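Local atomic coordinates of transcription initiation factor TFIID subunit 5 (Encephalitozoon cuniculi, PDB entry 2J4B), a protein that serves as a subunit of the TFIID and SAGA complexes and probably helps mediate regulated transcription by RNA polymerase, the part present here being its N-terminal NTD2 domain. Residues S14-T17 with W18-S22; L119-I122 with L123-L126; E86-F89 with A90-F93; K73-E76 with S77-T80; L100-R104 with Y105-L109. All coordinates share one frame; numbering follows the deposited sequence.

Interaction 1 (S14-T17 with W18-S22)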
loop_
_atom_site.group_PDB
_atom_site.type_symbol
_atom_site.label_atom_id
_atom_site.label_comp_id
_atom_site.label_asym_id
_atom_site.label_seq_id
_atom_site.Cartn_x
_atom_site.Cartn_y
_atom_site.Cartn_z
ATOM N N SER A 14 -7.564 8.964 0.099
ATOM C CA SER A 14 -8.628 9.086 -0.900
ATOM C C SER A 14 -9.022 7.712 -1.479
ATOM O O SER A 14 -10.205 7.449 -1.743
ATOM C CB SER A 14 -8.182 10.051 -2.003
ATOM O OG SER A 14 -8.669 9.653 -3.271
ATOM N N LEU A 15 -8.033 6.842 -1.660
ATOM C CA LEU A 15 -8.284 5.441 -1.978
ATOM C C LEU A 15 -8.975 4.726 -0.822
ATOM O O LEU A 15 -9.990 4.072 -1.005
ATOM C CB LEU A 15 -6.980 4.729 -2.306
ATOM C CG LEU A 15 -7.088 3.218 -2.535
ATOM C CD1 LEU A 15 -8.059 2.873 -3.664
ATOM C CD2 LEU A 15 -5.696 2.656 -2.783
ATOM N N LYS A 16 -8.422 4.853 0.373
ATOM C CA LYS A 16 -9.033 4.267 1.563
ATOM C C LYS A 16 -10.513 4.644 1.699
ATOM O O LYS A 16 -11.344 3.790 1.978
ATOM C CB LYS A 16 -8.272 4.705 2.810
ATOM C CG LYS A 16 -8.778 4.091 4.101
ATOM C CD LYS A 16 -7.970 4.589 5.294
ATOM C CE LYS A 16 -8.723 4.388 6.583
ATOM N NZ LYS A 16 -8.066 5.083 7.715
ATOM N N THR A 17 -10.832 5.916 1.490
ATOM C CA THR A 17 -12.194 6.406 1.659
ATOM C C THR A 17 -13.139 5.862 0.584
ATOM O O THR A 17 -14.337 5.646 0.833
ATOM C CB THR A 17 -12.221 7.948 1.627
ATOM O OG1 THR A 17 -11.290 8.458 2.596
ATOM C CG2 THR A 17 -13.613 8.468 1.907
ATOM N N TRP A 18 -12.590 5.650 -0.610
ATOM C CA TRP A 18 -13.359 5.104 -1.724
ATOM C C TRP A 18 -13.676 3.640 -1.459
ATOM O O TRP A 18 -14.821 3.216 -1.575
ATOM C CB TRP A 18 -12.585 5.278 -3.029
ATOM C CG TRP A 18 -13.239 4.667 -4.225
ATOM C CD1 TRP A 18 -14.234 5.205 -4.982
ATOM C CD2 TRP A 18 -12.917 3.393 -4.819
ATOM N NE1 TRP A 18 -14.561 4.346 -6.004
ATOM C CE2 TRP A 18 -13.766 3.228 -5.929
ATOM C CE3 TRP A 18 -11.987 2.385 -4.517
ATOM C CZ2 TRP A 18 -13.725 2.088 -6.743
ATOM C CZ3 TRP A 18 -11.941 1.260 -5.319
ATOM C CH2 TRP A 18 -12.813 1.117 -6.424
ATOM N N ILE A 19 -12.654 2.873 -1.088
ATOM C CA ILE A 19 -12.832 1.453 -0.745
ATOM C C ILE A 19 -13.886 1.241 0.342
ATOM O O ILE A 19 -14.836 0.487 0.159
ATOM C CB ILE A 19 -11.537 0.841 -0.227
ATOM C CG1 ILE A 19 -10.507 0.771 -1.355
ATOM C CG2 ILE A 19 -11.817 -0.537 0.407
ATOM C CD1 ILE A 19 -9.137 0.374 -0.900
ATOM N N GLU A 20 -13.711 1.918 1.472
ATOM C CA GLU A 20 -14.594 1.739 2.609
ATOM C C GLU A 20 -16.060 2.026 2.250
ATOM O O GLU A 20 -16.971 1.572 2.935
ATOM C CB GLU A 20 -14.125 2.621 3.773
ATOM C CG GLU A 20 -12.764 2.204 4.352
ATOM C CD GLU A 20 -12.273 3.151 5.450
ATOM O OE1 GLU A 20 -12.745 4.311 5.482
ATOM O OE2 GLU A 20 -11.418 2.733 6.277
ATOM N N ASP A 21 -16.264 2.758 1.155
ATOM C CA ASP A 21 -17.595 3.079 0.639
ATOM C C ASP A 21 -18.106 2.115 -0.435
ATOM O O ASP A 21 -19.296 2.101 -0.727
ATOM C CB ASP A 21 -17.611 4.496 0.062
ATOM C CG ASP A 21 -17.932 5.538 1.097
ATOM O OD1 ASP A 21 -18.843 5.292 1.924
ATOM O OD2 ASP A 21 -17.272 6.602 1.096
ATOM N N SER A 22 -17.226 1.328 -1.042
ATOM C CA SER A 22 -17.672 0.369 -2.052
ATOM C C SER A 22 -18.615 -0.673 -1.442
ATOM O O SER A 22 -18.721 -0.789 -0.214
ATOM C CB SER A 22 -16.483 -0.327 -2.722
ATOM O OG SER A 22 -15.745 -1.106 -1.796
#
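Leu15 and Ile19 lie one turn apart on helix 8-21, and they meet through both backbone and side chains. The backbone bonds are those of an alpha helix. Ile19 N donates to Leu15 O at 2.9 Å, almost perfectly straight at 178°. Glu20 N reaches Lys16 O at 3.1 Å. Trp18 N to Ser14 O is more bent, and Asp21 N to Thr17 O is weak. Toward the C-terminal end, Ser22 OG donates to Ile19 O at 2.7 Å, in the carbonyl plane and on a lone pair. Ser22 N donates to the same oxygen, which is therefore gripped twice.

The charged pair is looser. Lys16 is extended, and its CE passes Glu20 OE2 at 3.2 Å. Lys16 NZ stays 4.3 Å from Glu20 OE2, too far for a salt bridge. That ammonium pairs with Asp64 instead.

The apolar contacts centre on Leu15. With chi1 at 175°, opposite its own N, its side chain leans along the helix to the next turn, and Leu15 CG touches Ile19 CD1 at 3.9 Å. The methyl Leu15 CD1 approaches Trp18 CE3 at 4.0 Å.

This side of the helix faces the interior of the domain. Leu15 packs on Leu34 and Leu37 of helix 34-47, and Ile19 on Leu30 of helix 24-30. The Trp18 ring stacks with Phe113 of helix 104-116.

Interaction 2 (L119-I122 with L123-L126)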
loop_
_atom_site.group_PDB
_atom_site.type_symbol
_atom_site.label_atom_id
_atom_site.label_comp_id
_atom_site.label_asym_id
_atom_site.label_seq_id
_atom_site.Cartn_x
_atom_site.Cartn_y
_atom_site.Cartn_z
ATOM N N LEU A 119 -4.349 9.065 -9.896
ATOM C CA LEU A 119 -3.572 8.672 -8.727
ATOM C C LEU A 119 -2.310 7.983 -9.232
ATOM O O LEU A 119 -2.083 6.795 -9.022
ATOM C CB LEU A 119 -4.385 7.764 -7.794
ATOM C CG LEU A 119 -5.609 8.384 -7.111
ATOM C CD1 LEU A 119 -6.141 7.432 -6.084
ATOM C CD2 LEU A 119 -5.282 9.748 -6.465
ATOM N N THR A 120 -1.494 8.787 -9.901
ATOM C CA THR A 120 -0.352 8.344 -10.681
ATOM C C THR A 120 0.679 7.567 -9.844
ATOM O O THR A 120 1.366 6.656 -10.334
ATOM C CB THR A 120 0.295 9.580 -11.343
ATOM O OG1 THR A 120 1.287 9.185 -12.293
ATOM C CG2 THR A 120 0.939 10.429 -10.290
ATOM N N TYR A 121 0.774 7.901 -8.567
ATOM C CA TYR A 121 1.722 7.231 -7.687
ATOM C C TYR A 121 1.247 5.820 -7.331
ATOM O O TYR A 121 2.059 4.900 -7.241
ATOM C CB TYR A 121 1.951 8.046 -6.419
ATOM C CG TYR A 121 2.725 7.284 -5.380
ATOM C CD1 TYR A 121 4.109 7.298 -5.382
ATOM C CD2 TYR A 121 2.069 6.514 -4.420
ATOM C CE1 TYR A 121 4.826 6.597 -4.448
ATOM C CE2 TYR A 121 2.782 5.792 -3.486
ATOM C CZ TYR A 121 4.163 5.839 -3.508
ATOM O OH TYR A 121 4.892 5.136 -2.591
ATOM N N ILE A 122 -0.059 5.649 -7.115
ATOM C CA ILE A 122 -0.596 4.345 -6.714
ATOM C C ILE A 122 -0.516 3.358 -7.871
ATOM O O ILE A 122 -0.256 2.183 -7.654
ATOM C CB ILE A 122 -2.055 4.422 -6.219
ATOM C CG1 ILE A 122 -2.162 5.277 -4.952
ATOM C CG2 ILE A 122 -2.603 3.013 -5.944
ATOM C CD1 ILE A 122 -3.574 5.321 -4.341
ATOM N N LEU A 123 -0.738 3.848 -9.096
ATOM C CA LEU A 123 -0.628 3.028 -10.318
ATOM C C LEU A 123 0.804 2.588 -10.553
ATOM O O LEU A 123 1.048 1.517 -11.068
ATOM C CB LEU A 123 -1.089 3.812 -11.562
ATOM C CG LEU A 123 -2.553 4.229 -11.667
ATOM C CD1 LEU A 123 -2.747 5.347 -12.697
ATOM C CD2 LEU A 123 -3.416 3.055 -12.001
ATOM N N LYS A 124 1.757 3.444 -10.196
ATOM C CA LYS A 124 3.160 3.096 -10.319
ATOM C C LYS A 124 3.428 1.940 -9.401
ATOM O O LYS A 124 3.996 0.932 -9.812
ATOM C CB LYS A 124 4.048 4.275 -9.960
ATOM C CG LYS A 124 5.540 4.047 -10.188
ATOM C CD LYS A 124 6.349 5.261 -9.722
ATOM C CE LYS A 124 6.193 5.546 -8.200
ATOM N NZ LYS A 124 6.913 6.821 -7.824
ATOM N N ILE A 125 2.969 2.061 -8.164
ATOM C CA ILE A 125 3.159 1.000 -7.189
ATOM C C ILE A 125 2.569 -0.326 -7.683
ATOM O O ILE A 125 3.213 -1.361 -7.574
ATOM C CB ILE A 125 2.547 1.363 -5.819
ATOM C CG1 ILE A 125 3.292 2.549 -5.194
ATOM C CG2 ILE A 125 2.523 0.111 -4.874
ATOM C CD1 ILE A 125 4.742 2.316 -5.018
ATOM N N LEU A 126 1.357 -0.287 -8.230
ATOM C CA LEU A 126 0.711 -1.499 -8.743
ATOM C C LEU A 126 1.587 -2.161 -9.773
ATOM O O LEU A 126 1.858 -3.346 -9.672
ATOM C CB LEU A 126 -0.639 -1.199 -9.387
ATOM C CG LEU A 126 -1.768 -0.708 -8.497
ATOM C CD1 LEU A 126 -3.140 -1.169 -9.042
ATOM C CD2 LEU A 126 -1.556 -1.177 -7.106
#
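Leu126 N donates to Ile122 O at 3.0 Å, the shortest of the backbone bonds that join the two halves of this stretch. The N-H...O angle is 157°. Ile125 N reaches Tyr121 O at 3.1 Å, and Leu123 N reaches Leu119 O at 3.2 Å. Lys124 N completes the set by donating to Thr120 O. The four bonds make up the first turns of helix 120-129, with Leu119 at the N-cap position. This helix follows helix 104-116 and leads into strand 130-135; the two helices connect the parallel strands 98-103 and 130-135 of the NTD2 domain.

Tyr121 is the main side chain, and it packs on Leu37 and Ile41 of helix 34-47. A chi1 of 170° turns its ring away from its own N and along the helix. Ile125 CG1 sits over one face of the ring in a CH-pi contact, 4.1 Å from the centroid of the Tyr121 ring. The methyl Ile125 CD1 goes further, to 3.7 Å from Tyr121 OH. Lys124 bends at chi3 and brings its NZ obliquely to the ring, 3.7 Å from Tyr121 CD1. Tyr121 OH is hydrogen-bonded to Asp44 on helix 34-47, which limits how far the ring can swing. Ile122 turns inward, where it packs on Leu37 and on Leu114 of helix 104-116.

Interaction 3 (E86-F89 with A90-F93)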
loop_
_atom_site.group_PDB
_atom_site.type_symbol
_atom_site.label_atom_id
_atom_site.label_comp_id
_atom_site.label_asym_id
_atom_site.label_seq_id
_atom_site.Cartn_x
_atom_site.Cartn_y
_atom_site.Cartn_z
ATOM N N GLU A 86 19.450 -3.272 6.360
ATOM C CA GLU A 86 20.002 -4.247 7.300
ATOM C C GLU A 86 18.954 -5.266 7.789
ATOM O O GLU A 86 19.302 -6.291 8.343
ATOM C CB GLU A 86 20.696 -3.550 8.486
ATOM C CG GLU A 86 19.756 -2.961 9.540
ATOM C CD GLU A 86 20.450 -2.011 10.520
ATOM O OE1 GLU A 86 21.689 -1.824 10.440
ATOM O OE2 GLU A 86 19.736 -1.447 11.379
ATOM N N ASN A 87 17.683 -4.966 7.572
ATOM C CA ASN A 87 16.588 -5.853 7.925
ATOM C C ASN A 87 15.963 -6.442 6.660
ATOM O O ASN A 87 15.353 -5.719 5.849
ATOM C CB ASN A 87 15.545 -5.082 8.725
ATOM C CG ASN A 87 16.079 -4.612 10.060
ATOM O OD1 ASN A 87 16.126 -5.388 11.030
ATOM N ND2 ASN A 87 16.487 -3.339 10.129
ATOM N N ASN A 88 16.134 -7.752 6.485
ATOM C CA ASN A 88 15.805 -8.403 5.223
ATOM C C ASN A 88 14.318 -8.513 4.979
ATOM O O ASN A 88 13.878 -8.576 3.829
ATOM C CB ASN A 88 16.463 -9.781 5.124
ATOM C CG ASN A 88 17.875 -9.712 4.577
ATOM O OD1 ASN A 88 18.709 -10.569 4.873
ATOM N ND2 ASN A 88 18.156 -8.680 3.781
ATOM N N PHE A 89 13.531 -8.535 6.048
ATOM C CA PHE A 89 12.095 -8.499 5.864
ATOM C C PHE A 89 11.710 -7.134 5.251
ATOM O O PHE A 89 10.789 -7.061 4.460
ATOM C CB PHE A 89 11.345 -8.782 7.165
ATOM C CG PHE A 89 11.308 -7.619 8.098
ATOM C CD1 PHE A 89 10.359 -6.616 7.944
ATOM C CD2 PHE A 89 12.236 -7.513 9.121
ATOM C CE1 PHE A 89 10.345 -5.532 8.799
ATOM C CE2 PHE A 89 12.227 -6.431 9.983
ATOM C CZ PHE A 89 11.285 -5.440 9.826
ATOM N N ALA A 90 12.434 -6.068 5.595
ATOM C CA ALA A 90 12.176 -4.740 5.016
ATOM C C ALA A 90 12.739 -4.599 3.599
ATOM O O ALA A 90 12.101 -3.992 2.735
ATOM C CB ALA A 90 12.728 -3.649 5.902
ATOM N N TYR A 91 13.935 -5.149 3.378
ATOM C CA TYR A 91 14.590 -5.099 2.076
ATOM C C TYR A 91 13.827 -5.922 1.072
ATOM O O TYR A 91 13.560 -5.472 -0.037
ATOM C CB TYR A 91 16.024 -5.630 2.177
ATOM C CG TYR A 91 16.849 -5.477 0.915
ATOM C CD1 TYR A 91 17.461 -4.275 0.604
ATOM C CD2 TYR A 91 17.028 -6.544 0.049
ATOM C CE1 TYR A 91 18.219 -4.136 -0.551
ATOM C CE2 TYR A 91 17.793 -6.420 -1.107
ATOM C CZ TYR A 91 18.382 -5.221 -1.401
ATOM O OH TYR A 91 19.133 -5.112 -2.549
ATOM N N THR A 92 13.479 -7.138 1.467
ATOM C CA THR A 92 12.726 -8.036 0.600
ATOM C C THR A 92 11.403 -7.410 0.208
ATOM O O THR A 92 10.996 -7.482 -0.944
ATOM C CB THR A 92 12.465 -9.373 1.271
ATOM O OG1 THR A 92 13.695 -10.086 1.371
ATOM C CG2 THR A 92 11.485 -10.195 0.457
ATOM N N PHE A 93 10.741 -6.772 1.164
ATOM C CA PHE A 93 9.471 -6.150 0.878
ATOM C C PHE A 93 9.625 -5.007 -0.145
ATOM O O PHE A 93 8.783 -4.821 -1.021
ATOM C CB PHE A 93 8.812 -5.644 2.158
ATOM C CG PHE A 93 7.374 -5.279 1.964
ATOM C CD1 PHE A 93 7.030 -4.129 1.290
ATOM C CD2 PHE A 93 6.364 -6.118 2.409
ATOM C CE1 PHE A 93 5.714 -3.809 1.070
ATOM C CE2 PHE A 93 5.039 -5.794 2.206
ATOM C CZ PHE A 93 4.716 -4.636 1.534
#
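Phe89 folds its ring back over the peptide of Ala90, in the first turn of helix 88-95. Its CG stands between the backbone N and the carbonyl carbon, the crowded position (chi1 77°). That torsion sets one ring face over Ala90 N, with Phe89 CD1 3.2 Å from it. The methyl Ala90 CB lies above the same ring, out toward the rim, at 4.2 Å from Phe89 CE1. The ring also meets Phe75 edge-to-face, so this turn packs on the helix 69-75 region.

Asn88 and Tyr91 cross at a slant: Asn88 ND2 comes within 4.1 Å of Tyr91 CB, and the amide and ring planes are 61° apart. The Phe93 ring goes to His40 of helix 34-47.

Asn87 holds the N-cap position, but its side chain does no capping. Asn87 ND2 bonds to His83 O instead. Asn87 O accepts Tyr91 N at 2.9 Å and, more weakly, Ala90 N. On the next residue, Asn88 O receives two donors from Thr92: Thr92 N at 2.8 Å, and Thr92 OG1 in a weak bond at 2.9 Å.

Interaction 4 (K73-E76 with S77-T80)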
loop_
_atom_site.group_PDB
_atom_site.type_symbol
_atom_site.label_atom_id
_atom_site.label_comp_id
_atom_site.label_asym_id
_atom_site.label_seq_id
_atom_site.Cartn_x
_atom_site.Cartn_y
_atom_site.Cartn_z
ATOM N N LYS A 73 4.729 -4.338 13.659
ATOM C CA LYS A 73 5.675 -4.079 14.742
ATOM C C LYS A 73 7.119 -4.390 14.357
ATOM O O LYS A 73 8.043 -3.878 14.979
ATOM C CB LYS A 73 5.290 -4.855 16.006
ATOM C CG LYS A 73 6.089 -4.428 17.240
ATOM C CD LYS A 73 5.743 -5.263 18.461
ATOM C CE LYS A 73 6.606 -4.858 19.639
ATOM N NZ LYS A 73 8.063 -4.873 19.285
ATOM N N GLN A 74 7.328 -5.221 13.342
ATOM C CA GLN A 74 8.673 -5.373 12.782
ATOM C C GLN A 74 9.112 -4.077 12.086
ATOM O O GLN A 74 10.256 -3.643 12.234
ATOM C CB GLN A 74 8.743 -6.546 11.802
ATOM C CG GLN A 74 9.180 -7.878 12.419
ATOM C CD GLN A 74 9.404 -8.951 11.361
ATOM O OE1 GLN A 74 8.453 -9.504 10.817
ATOM N NE2 GLN A 74 10.665 -9.230 11.051
ATOM N N PHE A 75 8.202 -3.449 11.349
ATOM C CA PHE A 75 8.518 -2.215 10.622
ATOM C C PHE A 75 8.581 -0.980 11.523
ATOM O O PHE A 75 9.272 -0.025 11.215
ATOM C CB PHE A 75 7.494 -1.955 9.528
ATOM C CG PHE A 75 7.492 -2.979 8.441
ATOM C CD1 PHE A 75 8.586 -3.140 7.618
ATOM C CD2 PHE A 75 6.377 -3.753 8.206
ATOM C CE1 PHE A 75 8.558 -4.070 6.595
ATOM C CE2 PHE A 75 6.367 -4.671 7.201
ATOM C CZ PHE A 75 7.452 -4.830 6.398
ATOM N N GLU A 76 7.840 -0.996 12.619
ATOM C CA GLU A 76 7.865 0.101 13.590
ATOM C C GLU A 76 9.283 0.604 13.911
ATOM O O GLU A 76 9.488 1.805 14.065
ATOM C CB GLU A 76 7.160 -0.344 14.875
ATOM C CG GLU A 76 7.487 0.478 16.107
ATOM C CD GLU A 76 7.120 -0.245 17.386
ATOM O OE1 GLU A 76 5.921 -0.564 17.565
ATOM O OE2 GLU A 76 8.031 -0.489 18.210
ATOM N N SER A 77 10.250 -0.312 14.002
ATOM C CA SER A 77 11.626 0.031 14.375
ATOM C C SER A 77 12.490 0.441 13.190
ATOM O O SER A 77 13.666 0.727 13.364
ATOM C CB SER A 77 12.308 -1.153 15.096
ATOM O OG SER A 77 12.904 -2.075 14.176
ATOM N N ILE A 78 11.913 0.462 11.992
ATOM C CA ILE A 78 12.636 0.838 10.779
ATOM C C ILE A 78 12.384 2.301 10.408
ATOM O O ILE A 78 11.351 2.603 9.814
ATOM C CB ILE A 78 12.180 -0.037 9.605
ATOM C CG1 ILE A 78 12.508 -1.500 9.884
ATOM C CG2 ILE A 78 12.838 0.401 8.288
ATOM C CD1 ILE A 78 11.954 -2.423 8.840
ATOM N N TYR A 79 13.323 3.190 10.752
ATOM C CA TYR A 79 13.174 4.639 10.527
ATOM C C TYR A 79 14.032 5.184 9.387
ATOM O O TYR A 79 13.649 6.146 8.734
ATOM C CB TYR A 79 13.540 5.443 11.790
ATOM C CG TYR A 79 12.929 4.913 13.055
ATOM C CD1 TYR A 79 11.555 4.971 13.261
ATOM C CD2 TYR A 79 13.721 4.348 14.048
ATOM C CE1 TYR A 79 10.987 4.482 14.416
ATOM C CE2 TYR A 79 13.151 3.852 15.212
ATOM C CZ TYR A 79 11.783 3.920 15.381
ATOM O OH TYR A 79 11.212 3.433 16.528
ATOM N N THR A 80 15.207 4.603 9.172
ATOM C CA THR A 80 16.147 5.156 8.211
ATOM C C THR A 80 16.380 4.222 7.044
ATOM O O THR A 80 15.938 3.071 7.056
ATOM C CB THR A 80 17.491 5.464 8.872
ATOM O OG1 THR A 80 18.128 4.235 9.252
ATOM C CG2 THR A 80 17.284 6.355 10.096
#
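Ser77 follows directly on Glu76 and turns its hydroxyl back over the preceding helical turn. At chi1 86° the Ser77 OG folds back over its own backbone and lies 3.6 Å from Gln74 O.

Ile78 comes next and makes the hydrogen bond of the contact. Ile78 N donates to Phe75 O at 2.8 Å, with an N-H...O angle of 160°. This bond closes a type I beta turn from Phe75 to Ile78, which takes the chain out of helix 69-75 and toward helix 81-86. The side chains of Phe75 and Ile78 then lie side by side and point the same way. Ile78 CD1 touches Phe75 CD1 at 3.7 Å, and Ile78 CB rests 3.3 Å from Phe75 O. Both residues are buried. Phe75 also meets Phe43 of helix 34-47 and Phe58 of helix 51-61, while Ile78 packs on Ile84.

Tyr79 leans back the other way. Its CG is anti to the carbonyl carbon (chi1 -47°), which carries the ring back beside the turn. Tyr79 CE1 comes obliquely to Glu76 O at 3.1 Å. The backbone N of Tyr79 bonds to His83 ND1. Thr80 holds the N-cap position of helix 81-86, where Thr80 OG1 makes a weak bond to His83 N.

Interaction 5 (L100-R104 with Y105-L109)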
loop_
_atom_site.group_PDB
_atom_site.type_symbol
_atom_site.label_atom_id
_atom_site.label_comp_id
_atom_site.label_asym_id
_atom_site.label_seq_id
_atom_site.Cartn_x
_atom_site.Cartn_y
_atom_site.Cartn_z
ATOM N N LEU A 100 -1.454 -10.195 -4.663
ATOM C CA LEU A 100 -2.850 -10.023 -4.274
ATOM C C LEU A 100 -3.711 -10.806 -5.270
ATOM O O LEU A 100 -3.274 -11.094 -6.381
ATOM C CB LEU A 100 -3.243 -8.543 -4.299
ATOM C CG LEU A 100 -2.497 -7.550 -3.382
ATOM C CD1 LEU A 100 -2.593 -6.145 -3.893
ATOM C CD2 LEU A 100 -2.979 -7.607 -1.926
ATOM N N SER A 101 -4.921 -11.177 -4.863
ATOM C CA SER A 101 -5.878 -11.769 -5.783
ATOM C C SER A 101 -7.136 -10.929 -5.759
ATOM O O SER A 101 -7.551 -10.459 -4.696
ATOM C CB SER A 101 -6.201 -13.207 -5.382
ATOM O OG SER A 101 -7.085 -13.231 -4.268
ATOM N N MET A 102 -7.720 -10.726 -6.932
ATOM C CA MET A 102 -8.912 -9.886 -7.102
ATOM C C MET A 102 -9.862 -10.477 -8.126
ATOM O O MET A 102 -9.417 -11.094 -9.081
ATOM C CB MET A 102 -8.519 -8.505 -7.627
ATOM C CG MET A 102 -7.815 -7.664 -6.647
ATOM S SD MET A 102 -7.811 -5.927 -7.095
ATOM C CE MET A 102 -6.633 -5.369 -5.856
ATOM N N GLY A 103 -11.161 -10.272 -7.934
ATOM C CA GLY A 103 -12.141 -10.594 -8.952
ATOM C C GLY A 103 -12.037 -9.575 -10.070
ATOM O O GLY A 103 -11.490 -8.490 -9.873
ATOM N N ARG A 104 -12.564 -9.913 -11.240
ATOM C CA ARG A 104 -12.477 -9.050 -12.412
ATOM C C ARG A 104 -13.186 -7.716 -12.217
ATOM O O ARG A 104 -12.728 -6.697 -12.720
ATOM C CB ARG A 104 -13.074 -9.738 -13.648
ATOM C CG ARG A 104 -12.537 -9.182 -14.982
ATOM C CD ARG A 104 -13.619 -8.966 -16.082
ATOM N NE ARG A 104 -14.674 -9.976 -16.084
ATOM C CZ ARG A 104 -15.622 -10.077 -17.019
ATOM N NH1 ARG A 104 -15.652 -9.230 -18.050
ATOM N NH2 ARG A 104 -16.548 -11.031 -16.925
ATOM N N TYR A 105 -14.302 -7.712 -11.496
ATOM C CA TYR A 105 -15.056 -6.479 -11.290
ATOM C C TYR A 105 -14.366 -5.493 -10.314
ATOM O O TYR A 105 -14.199 -4.325 -10.630
ATOM C CB TYR A 105 -16.463 -6.804 -10.809
ATOM C CG TYR A 105 -17.227 -7.686 -11.760
ATOM C CD1 TYR A 105 -17.462 -7.285 -13.065
ATOM C CD2 TYR A 105 -17.704 -8.933 -11.358
ATOM C CE1 TYR A 105 -18.145 -8.095 -13.944
ATOM C CE2 TYR A 105 -18.399 -9.744 -12.233
ATOM C CZ TYR A 105 -18.610 -9.317 -13.527
ATOM O OH TYR A 105 -19.297 -10.115 -14.424
ATOM N N ALA A 106 -13.991 -5.967 -9.129
ATOM C CA ALA A 106 -13.233 -5.163 -8.162
ATOM C C ALA A 106 -12.000 -4.547 -8.811
ATOM O O ALA A 106 -11.717 -3.346 -8.643
ATOM C CB ALA A 106 -12.819 -6.017 -6.968
ATOM N N PHE A 107 -11.261 -5.375 -9.544
ATOM C CA PHE A 107 -10.128 -4.893 -10.311
ATOM C C PHE A 107 -10.549 -3.731 -11.218
ATOM O O PHE A 107 -9.962 -2.654 -11.168
ATOM C CB PHE A 107 -9.529 -6.026 -11.157
ATOM C CG PHE A 107 -8.296 -5.636 -11.921
ATOM C CD1 PHE A 107 -7.112 -5.336 -11.253
ATOM C CD2 PHE A 107 -8.307 -5.594 -13.309
ATOM C CE1 PHE A 107 -5.962 -5.006 -11.960
ATOM C CE2 PHE A 107 -7.178 -5.264 -14.019
ATOM C CZ PHE A 107 -6.004 -4.963 -13.353
ATOM N N ASP A 108 -11.562 -3.950 -12.048
ATOM C CA ASP A 108 -11.973 -2.926 -13.001
ATOM C C ASP A 108 -12.412 -1.627 -12.290
ATOM O O ASP A 108 -11.956 -0.526 -12.628
ATOM C CB ASP A 108 -13.052 -3.458 -13.935
ATOM C CG ASP A 108 -13.131 -2.671 -15.221
ATOM O OD1 ASP A 108 -13.382 -1.451 -15.160
ATOM O OD2 ASP A 108 -12.922 -3.252 -16.304
ATOM N N LEU A 109 -13.263 -1.746 -11.285
ATOM C CA LEU A 109 -13.616 -0.581 -10.485
ATOM C C LEU A 109 -12.361 0.118 -9.959
ATOM O O LEU A 109 -12.266 1.351 -10.021
ATOM C CB LEU A 109 -14.563 -0.970 -9.340
ATOM C CG LEU A 109 -15.981 -1.285 -9.838
ATOM C CD1 LEU A 109 -16.786 -2.062 -8.797
ATOM C CD2 LEU A 109 -16.729 -0.009 -10.271
#
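Phe107 N donates to Gly103 O at 3.1 Å, and the bond is nearly straight at 165°. Asp108 N makes the next bond, to Arg104 O, also at 3.1 Å. These two start helix 104-116, with Gly103 at the N-cap position. Gly103 N is itself bonded to Asp29 OD2, which ties the start of the helix to helix 24-30.

The chain turns sharply here, from strand 98-103 into the helix. The short strand and helix axes stand at 95° to each other. The strand pairs in parallel with strand 130-135, so this corner opens the strand-helix-helix-strand connection between the two strands.

Inside the corner, Met102 runs extended beyond its CG and reaches the first turn of the helix. Its SD lies 4.1 Å from Phe107 CA. The same sulfur meets the Phe107 ring at its edge, near the ring plane, 4.3 Å from Phe107 CD1. Strand 130-135 touches both: Met102 packs on Ile132 and Phe107 on Val134.

Outside the corner, Arg104 bends at chi2 and chi3, and its side chain crosses that of Tyr105 at a slant. Tyr105 CE1 lies over one face of the guanidinium, with the two planes 24° apart. Arg104 NH2 is 3.8 Å from Tyr105 OH.

All five contacts are local. They follow one another along the chain without nesting or crossing, and none closes a long loop. Interaction 1 comes first, on helix 8-21. Interaction 4 leads out of helix 69-75 and interaction 3 starts helix 88-95. These two touch, with Phe89 and Ala90 against Gln74, Phe75 and Ile78. Interaction 5 turns strand 98-103 into helix 104-116, and interaction 2 begins helix 120-129. Interaction 1 joins both: Leu15 packs on Ile122, and Trp18 meets Leu109. Interactions 3 and 4 lie across the chain's centre from interaction 1. Helix 34-47 is touched by interactions 1, 2, 3 and 4.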